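Local coordinates for alginate biosynthesis protein AlgJ (Pseudomonas putida, PDB 4O8V) that probably adds acetyl groups to mannuronate residues of alginate in the periplasm, working with AlgI and AlgF at the inner membrane, at residues D47-H52 with D260-A265; P211-G216 with L254-S259. All blocks are in the same frame, centred on the assembly; numbering follows the deposited sequence. Where two conformers were deposited one is given.

Contact 1. Residues D47-H52 with D260-A265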
loop_
_atom_site.group_PDB
_atom_site.type_symbol
_atom_site.label_atom_id
_atom_site.label_comp_id
_atom_site.label_asym_id
_atom_site.label_seq_id
_atom_site.Cartn_x
_atom_site.Cartn_y
_atom_site.Cartn_z
ATOM N N ASP A 47 -11.381 -13.570 -6.569
ATOM C CA ASP A 47 -12.379 -14.624 -6.732
ATOM C C ASP A 47 -12.373 -15.568 -5.516
ATOM O O ASP A 47 -13.436 -16.010 -5.049
ATOM C CB ASP A 47 -12.123 -15.422 -8.017
ATOM C CG ASP A 47 -12.401 -14.624 -9.282
ATOM O OD1 ASP A 47 -12.987 -13.510 -9.223
ATOM O OD2 ASP A 47 -12.038 -15.130 -10.363
ATOM N N THR A 48 -11.179 -15.880 -5.016
ATOM C CA THR A 48 -11.023 -16.737 -3.836
ATOM C C THR A 48 -11.687 -16.108 -2.590
ATOM O O THR A 48 -12.436 -16.771 -1.860
ATOM C CB THR A 48 -9.535 -17.003 -3.548
ATOM O OG1 THR A 48 -8.964 -17.731 -4.635
ATOM C CG2 THR A 48 -9.347 -17.783 -2.256
ATOM N N LEU A 49 -11.422 -14.823 -2.367
ATOM C CA LEU A 49 -12.037 -14.094 -1.266
ATOM C C LEU A 49 -13.557 -14.133 -1.394
ATOM O O LEU A 49 -14.255 -14.424 -0.419
ATOM C CB LEU A 49 -11.551 -12.646 -1.216
ATOM C CG LEU A 49 -10.080 -12.484 -0.772
ATOM C CD1 LEU A 49 -9.614 -11.032 -0.926
ATOM C CD2 LEU A 49 -9.905 -12.892 0.676
ATOM N N GLN A 50 -14.065 -13.850 -2.591
ATOM C CA GLN A 50 -15.509 -13.773 -2.787
ATOM C C GLN A 50 -16.159 -15.117 -2.476
ATOM O O GLN A 50 -17.236 -15.166 -1.878
ATOM C CB GLN A 50 -15.848 -13.326 -4.211
ATOM C CG GLN A 50 -17.349 -13.225 -4.484
ATOM C CD GLN A 50 -17.686 -12.277 -5.626
ATOM O OE1 GLN A 50 -17.519 -12.614 -6.798
ATOM N NE2 GLN A 50 -18.174 -11.085 -5.285
ATOM N N GLN A 51 -15.486 -16.200 -2.853
ATOM C CA GLN A 51 -15.998 -17.545 -2.629
ATOM C C GLN A 51 -16.105 -17.918 -1.153
ATOM O O GLN A 51 -16.877 -18.818 -0.792
ATOM C CB GLN A 51 -15.135 -18.551 -3.379
ATOM C CG GLN A 51 -15.469 -18.564 -4.857
ATOM C CD GLN A 51 -14.363 -19.130 -5.713
ATOM O OE1 GLN A 51 -13.448 -19.808 -5.221
ATOM N NE2 GLN A 51 -14.427 -18.845 -7.012
ATOM N N HIS A 52 -15.346 -17.225 -0.319
ATOM C CA HIS A 52 -15.409 -17.384 1.128
ATOM C C HIS A 52 -16.278 -16.313 1.770
ATOM O O HIS A 52 -16.332 -16.205 2.992
ATOM C CB HIS A 52 -13.997 -17.333 1.727
ATOM C CG HIS A 52 -13.192 -18.561 1.446
ATOM N ND1 HIS A 52 -12.825 -18.930 0.169
ATOM C CD2 HIS A 52 -12.720 -19.527 2.268
ATOM C CE1 HIS A 52 -12.150 -20.065 0.218
ATOM N NE2 HIS A 52 -12.071 -20.447 1.480
ATOM N N ASP A 260 -5.092 -20.230 8.851
ATOM C CA ASP A 260 -6.214 -20.648 9.676
ATOM C C ASP A 260 -7.175 -19.487 9.936
ATOM O O ASP A 260 -8.390 -19.689 9.979
ATOM C CB ASP A 260 -5.710 -21.233 10.994
ATOM C CG ASP A 260 -5.201 -22.658 10.842
ATOM O OD1 ASP A 260 -4.948 -23.091 9.700
ATOM O OD2 ASP A 260 -5.056 -23.348 11.869
ATOM N N ALA A 261 -6.635 -18.275 10.089
ATOM C CA ALA A 261 -7.459 -17.101 10.352
ATOM C C ALA A 261 -8.507 -16.895 9.264
ATOM O O ALA A 261 -9.684 -16.698 9.547
ATOM C CB ALA A 261 -6.599 -15.863 10.481
ATOM N N PHE A 262 -8.070 -16.962 8.015
ATOM C CA PHE A 262 -8.977 -16.802 6.891
ATOM C C PHE A 262 -9.925 -17.996 6.713
ATOM O O PHE A 262 -11.116 -17.814 6.508
ATOM C CB PHE A 262 -8.189 -16.597 5.613
ATOM C CG PHE A 262 -9.046 -16.499 4.403
ATOM C CD1 PHE A 262 -9.935 -15.440 4.258
ATOM C CD2 PHE A 262 -8.981 -17.467 3.413
ATOM C CE1 PHE A 262 -10.742 -15.349 3.146
ATOM C CE2 PHE A 262 -9.770 -17.374 2.289
ATOM C CZ PHE A 262 -10.654 -16.310 2.153
ATOM N N LYS A 263 -9.373 -19.206 6.758
ATOM C CA LYS A 263 -10.147 -20.425 6.529
ATOM C C LYS A 263 -11.235 -20.619 7.578
ATOM O O LYS A 263 -12.267 -21.224 7.292
ATOM C CB LYS A 263 -9.230 -21.657 6.508
ATOM C CG LYS A 263 -8.458 -21.850 5.204
ATOM C CD LYS A 263 -7.454 -22.993 5.308
ATOM C CE LYS A 263 -6.540 -23.037 4.097
ATOM N NZ LYS A 263 -5.446 -24.026 4.276
ATOM N N ASN A 264 -11.017 -20.106 8.786
ATOM C CA ASN A 264 -11.949 -20.376 9.882
ATOM C C ASN A 264 -12.847 -19.206 10.244
ATOM O O ASN A 264 -13.778 -19.355 11.034
ATOM C CB ASN A 264 -11.183 -20.821 11.124
ATOM C CG ASN A 264 -10.725 -22.259 11.032
ATOM O OD1 ASN A 264 -11.437 -23.115 10.504
ATOM N ND2 ASN A 264 -9.528 -22.534 11.538
ATOM N N ALA A 265 -12.574 -18.045 9.667
ATOM C CA ALA A 265 -13.337 -16.850 10.004
ATOM C C ALA A 265 -13.087 -15.774 8.958
ATOM O O ALA A 265 -12.445 -14.761 9.237
#
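Phe262 pushes the far end of its ring between His52 and Leu49, and nearly everything that holds these two segments together passes through that one side chain. Its CG is anti to the backbone N (chi1 177°), which carries the ring away from its own short helix and across to the end of helix 31-51. There Phe262 CE2 sits 3.6 Å above the plane of the His52 imidazole, over its centre. The two rings are oblique, their planes turned 34° against each other. Phe262 CZ also reaches His52 CB, at 3.5 Å. Leu49 sends only its CD2 branch, which comes within 3.6 Å of Phe262 CE1. His52 has a second hold: its ND1 donates to Thr48 O at 3.0 Å, a bent bond that helps fix the imidazole's rotation against the phenyl ring. An alanine in place of Phe262 would probably leave one face of that imidazole without its aromatic partner and open a gap beside Leu49 CD2. Leu49 and Phe262 form the buried, close-packed part; His52 lies at the exposed outside, and the exposed Lys263 turns its CB away from residues 47-52, its NZ making a weak hydrogen bond to Gln258 O. Toward the interior, Leu257 of helix 250-257 packs against Thr48, Leu49 and Phe262, Ser54 touches both Leu49 and Phe262, and Leu49 goes on to meet Leu56 of strand 55-61.

Contact 2. Residues P211-G216 with L254-S259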
loop_
_atom_site.group_PDB
_atom_site.type_symbol
_atom_site.label_atom_id
_atom_site.label_comp_id
_atom_site.label_asym_id
_atom_site.label_seq_id
_atom_site.Cartn_x
_atom_site.Cartn_y
_atom_site.Cartn_z
ATOM N N PRO A 211 -14.412 -8.086 11.529
ATOM C CA PRO A 211 -15.087 -7.960 10.233
ATOM C C PRO A 211 -14.203 -7.486 9.087
ATOM O O PRO A 211 -14.590 -7.682 7.935
ATOM C CB PRO A 211 -16.185 -6.937 10.511
ATOM C CG PRO A 211 -15.735 -6.196 11.684
ATOM C CD PRO A 211 -14.925 -7.123 12.516
ATOM N N VAL A 212 -13.047 -6.894 9.382
ATOM C CA VAL A 212 -12.153 -6.410 8.324
ATOM C C VAL A 212 -10.722 -6.923 8.506
ATOM O O VAL A 212 -10.195 -6.902 9.621
ATOM C CB VAL A 212 -12.108 -4.863 8.281
ATOM C CG1 VAL A 212 -11.171 -4.368 7.178
ATOM C CG2 VAL A 212 -13.516 -4.259 8.116
ATOM N N ALA A 213 -10.088 -7.377 7.424
ATOM C CA ALA A 213 -8.665 -7.726 7.485
ATOM C C ALA A 213 -7.866 -6.778 6.596
ATOM O O ALA A 213 -8.332 -6.374 5.536
ATOM C CB ALA A 213 -8.415 -9.192 7.057
ATOM N N LEU A 214 -6.666 -6.433 7.051
ATOM C CA LEU A 214 -5.756 -5.583 6.282
ATOM C C LEU A 214 -4.585 -6.455 5.836
ATOM O O LEU A 214 -4.003 -7.164 6.661
ATOM C CB LEU A 214 -5.265 -4.389 7.125
ATOM C CG LEU A 214 -4.119 -3.553 6.542
ATOM C CD1 LEU A 214 -4.526 -2.891 5.233
ATOM C CD2 LEU A 214 -3.701 -2.486 7.574
ATOM N N VAL A 215 -4.301 -6.447 4.527
ATOM C CA VAL A 215 -3.143 -7.132 3.974
ATOM C C VAL A 215 -2.335 -6.160 3.125
ATOM O O VAL A 215 -2.901 -5.334 2.411
ATOM C CB VAL A 215 -3.566 -8.356 3.114
ATOM C CG1 VAL A 215 -2.319 -9.136 2.656
ATOM C CG2 VAL A 215 -4.470 -9.234 3.914
ATOM N N GLY A 216 -1.019 -6.227 3.235
ATOM C CA GLY A 216 -0.180 -5.343 2.457
ATOM C C GLY A 216 1.290 -5.403 2.821
ATOM O O GLY A 216 1.812 -6.430 3.281
ATOM N N LEU A 254 -1.026 -14.125 -0.316
ATOM C CA LEU A 254 -1.113 -15.586 -0.504
ATOM C C LEU A 254 -0.992 -16.324 0.840
ATOM O O LEU A 254 -1.693 -17.330 1.086
ATOM C CB LEU A 254 -0.052 -16.064 -1.497
ATOM C CG LEU A 254 -0.071 -15.336 -2.849
ATOM C CD1 LEU A 254 1.087 -15.810 -3.733
ATOM C CD2 LEU A 254 -1.405 -15.554 -3.546
ATOM N N LYS A 255 -0.122 -15.824 1.712
ATOM C CA LYS A 255 0.006 -16.380 3.054
ATOM C C LYS A 255 -1.318 -16.293 3.800
ATOM O O LYS A 255 -1.763 -17.263 4.422
ATOM C CB LYS A 255 1.105 -15.657 3.834
ATOM C CG LYS A 255 1.259 -16.106 5.275
ATOM C CD LYS A 255 2.577 -15.601 5.841
ATOM C CE LYS A 255 2.570 -15.576 7.355
ATOM N NZ LYS A 255 3.850 -15.007 7.869
ATOM N N TYR A 256 -1.952 -15.129 3.725
ATOM C CA TYR A 256 -3.248 -14.928 4.376
ATOM C C TYR A 256 -4.313 -15.928 3.894
ATOM O O TYR A 256 -5.051 -16.505 4.701
ATOM C CB TYR A 256 -3.750 -13.492 4.144
ATOM C CG TYR A 256 -5.101 -13.270 4.781
ATOM C CD1 TYR A 256 -5.261 -13.355 6.150
ATOM C CD2 TYR A 256 -6.215 -12.992 4.005
ATOM C CE1 TYR A 256 -6.500 -13.160 6.732
ATOM C CE2 TYR A 256 -7.453 -12.806 4.570
ATOM C CZ TYR A 256 -7.593 -12.884 5.921
ATOM O OH TYR A 256 -8.838 -12.681 6.472
ATOM N N LEU A 257 -4.392 -16.135 2.587
ATOM C CA LEU A 257 -5.388 -17.062 2.043
ATOM C C LEU A 257 -5.177 -18.489 2.526
ATOM O O LEU A 257 -6.124 -19.258 2.601
ATOM C CB LEU A 257 -5.365 -17.051 0.514
ATOM C CG LEU A 257 -5.758 -15.716 -0.132
ATOM C CD1 LEU A 257 -5.568 -15.793 -1.634
ATOM C CD2 LEU A 257 -7.203 -15.382 0.209
ATOM N N GLN A 258 -3.934 -18.847 2.841
ATOM C CA GLN A 258 -3.636 -20.199 3.327
ATOM C C GLN A 258 -3.746 -20.315 4.848
ATOM O O GLN A 258 -3.573 -21.404 5.404
ATOM C CB GLN A 258 -2.233 -20.621 2.875
ATOM C CG GLN A 258 -2.077 -20.718 1.367
ATOM C CD GLN A 258 -0.782 -21.417 0.954
ATOM O OE1 GLN A 258 0.243 -21.318 1.637
ATOM N NE2 GLN A 258 -0.828 -22.126 -0.169
ATOM N N SER A 259 -4.039 -19.199 5.517
ATOM C CA SER A 259 -4.004 -19.159 6.978
ATOM C C SER A 259 -5.267 -19.716 7.641
ATOM O O SER A 259 -6.370 -19.662 7.085
ATOM C CB SER A 259 -3.787 -17.726 7.472
ATOM O OG SER A 259 -4.976 -16.958 7.332
#
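Tyr256 resting on Ala213 and Val215 is a helix-on-sheet contact, buried in the core of an SGNH hydrolase-like alpha/beta fold. Strand 212-215 is an inner strand of the parallel sheet, with 269-275 along one edge and 239-241 along the other, and helix 250-257 covers the face from which Ala213 and Val215 project. The alternation of the strand turns these two residues to the helix while Val212 faces the other way. No hydrogen bond joins the two segments; the contact is a phenol ring that meets two small aliphatic side chains obliquely. Tyr256 reaches out from the helix toward the strand, its chi1 of 179° setting CG opposite the backbone N. Val215 meets the ring near its root, CG2 lying 4.1 Å from Tyr256 CD2. Ala213 takes the far end, where its CB is 3.9 Å from Tyr256 CZ and 3.6 Å from Tyr256 OH. Tyr242 and Phe262 also bring their rings against Tyr256, so the phenol is part of a small aromatic cluster. At the helix's C-terminal end, the carbonyl of Tyr256 is gripped twice by Ser259, which is also the N-cap of helix 260-264 and receives Phe262 N on its OG. Besides the bond from Ser259 N, Ser259 OG donates to Tyr256 O at 2.7 Å, in the carbonyl plane and on a lone pair.

How the contacts relate
From the N terminus, helix 31-51 comes first and its last turn supplies one half of contact 1; the chain then enters strand 55-61. Much later it runs through strand 212-215, and helix 250-257 folds back over that strand to close contact 2, a loop of 37 residues. Helix 260-264 follows after two residues and returns to helix 31-51, so contact 1 closes a far longer loop that contains all of contact 2; the two do not cross. Their centres are 9 Å apart and they touch: Leu49 CD2 lies 3.7 Å from Leu257 CD2. Together they tie the sheet, the two successive helices and helix 31-51 into one layered unit.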